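Local coordinates for heat shock protein, putative (Plasmodium falciparum, PDB 1Y6Z) that probably works, as a member of the heat shock protein 90 family, as an ATP-dependent chaperone that helps unfolded proteins fold, this chain being its middle domain, at residues S56-W59 against E60-K63. Sequence-based numbering, arbitrary orientation.
Sequences SLPW and ELSK
Glu60 bends back over Pro58: CG lies beside its own backbone N, and a second bend at chi2 (90°) brings Glu60 OE1 to 3.3 Å from Pro58 CB. That approach is a polar atom against a ring carbon; the charge of OE1 is met by a salt bridge to Arg98, at the start of strand 98-103. Leu61 follows with a backbone bond, its N reaching Pro58 O at 2.9 Å with an N-H...O angle of 152°. The side chain of Leu61 runs alongside the proline ring, CD1 resting 4.0 Å from Pro58 CD, whereas the side chain of Leu57 crosses that of Leu61 at about a right angle, with Leu57 CD1 4.0 Å from Leu61 CB. Both leucines also touch Tyr157 of helix 145-164, which joins the turn to that helix. Leu57 CD2 packs against the backbone as well, 3.5 Å from Leu61 O. One residue on, Ser62 N binds Trp59 O at 3.0 Å and more nearly straight, 166°. Two successive i+3 to i bonds, with Trp59 and Glu60 in 3-10 conformation, define a short 3-10 turn in the connection between strands 47-53 and 73-77 of the five-stranded mixed sheet. The CB of Ser62 also approaches the exposed indole of Trp59 obliquely, 3.9 Å from Trp59 CE3.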
loop_
_atom_site.group_PDB
_atom_site.type_symbol
_atom_site.label_atom_id
_atom_site.label_comp_id
_atom_site.label_asym_id
_atom_site.label_seq_id
_atom_site.Cartn_x
_atom_site.Cartn_y
_atom_site.Cartn_z
ATOM N N SER B 56 10.225 20.328 -10.985
ATOM C CA SER B 56 10.917 20.171 -12.236
ATOM C C SER B 56 12.189 19.393 -11.948
ATOM O O SER B 56 12.567 19.218 -10.783
ATOM C CB SER B 56 11.238 21.530 -12.901
ATOM O OG SER B 56 12.097 22.309 -12.089
ATOM N N LEU B 57 12.887 18.951 -12.989
ATOM C CA LEU B 57 14.082 18.122 -12.778
ATOM C C LEU B 57 15.155 18.896 -11.990
ATOM O O LEU B 57 15.505 20.036 -12.387
ATOM C CB LEU B 57 14.570 17.612 -14.130
ATOM C CG LEU B 57 15.547 16.468 -14.275
ATOM C CD1 LEU B 57 15.024 15.178 -13.517
ATOM C CD2 LEU B 57 15.815 16.219 -15.786
ATOM N N PRO B 58 15.664 18.348 -10.848
ATOM C CA PRO B 58 16.749 19.080 -10.199
ATOM C C PRO B 58 17.925 19.280 -11.167
ATOM O O PRO B 58 18.113 18.479 -12.072
ATOM C CB PRO B 58 17.172 18.153 -9.047
ATOM C CG PRO B 58 15.908 17.394 -8.693
ATOM C CD PRO B 58 15.220 17.186 -10.028
ATOM N N TRP B 59 18.691 20.347 -10.977
ATOM C CA TRP B 59 19.776 20.653 -11.923
ATOM C C TRP B 59 20.867 19.579 -11.837
ATOM O O TRP B 59 21.456 19.189 -12.859
ATOM C CB TRP B 59 20.319 22.106 -11.699
ATOM C CG TRP B 59 19.243 23.130 -12.095
ATOM C CD1 TRP B 59 18.445 23.859 -11.270
ATOM C CD2 TRP B 59 18.757 23.353 -13.419
ATOM N NE1 TRP B 59 17.526 24.587 -12.023
ATOM C CE2 TRP B 59 17.710 24.277 -13.344
ATOM C CE3 TRP B 59 19.131 22.858 -14.677
ATOM C CZ2 TRP B 59 17.007 24.706 -14.485
ATOM C CZ3 TRP B 59 18.461 23.302 -15.815
ATOM C CH2 TRP B 59 17.426 24.248 -15.714
ATOM N N GLU B 60 21.127 19.066 -10.639
ATOM C CA GLU B 60 22.010 17.893 -10.479
ATOM C C GLU B 60 21.631 16.702 -11.390
ATOM O O GLU B 60 22.471 15.851 -11.661
ATOM C CB GLU B 60 21.995 17.363 -9.036
ATOM C CG GLU B 60 22.420 18.331 -7.976
ATOM C CD GLU B 60 21.243 19.133 -7.419
ATOM O OE1 GLU B 60 20.125 18.946 -7.917
ATOM O OE2 GLU B 60 21.430 19.964 -6.503
ATOM N N LEU B 61 20.390 16.663 -11.884
ATOM C CA LEU B 61 19.937 15.537 -12.669
ATOM C C LEU B 61 19.610 15.921 -14.092
ATOM O O LEU B 61 18.964 15.172 -14.820
ATOM C CB LEU B 61 18.678 14.907 -12.014
ATOM C CG LEU B 61 18.874 14.449 -10.560
ATOM C CD1 LEU B 61 17.513 13.911 -10.030
ATOM C CD2 LEU B 61 19.945 13.358 -10.614
ATOM N N SER B 62 19.999 17.114 -14.483
ATOM C CA SER B 62 19.589 17.601 -15.793
ATOM C C SER B 62 20.613 17.297 -16.888
ATOM O O SER B 62 20.461 17.768 -18.023
ATOM C CB SER B 62 19.353 19.096 -15.730
ATOM O OG SER B 62 19.127 19.561 -17.070
ATOM N N LYS B 63 21.697 16.617 -16.537
ATOM C CA LYS B 63 22.726 16.238 -17.532
ATOM C C LYS B 63 22.752 14.727 -17.710
ATOM O O LYS B 63 22.517 14.249 -18.798
ATOM C CB LYS B 63 24.112 16.776 -17.177
ATOM C CG LYS B 63 24.264 18.307 -17.350
ATOM C CD LYS B 63 25.633 18.775 -16.771
ATOM C CE LYS B 63 25.807 20.301 -16.825
ATOM N NZ LYS B 63 26.866 20.835 -15.918
#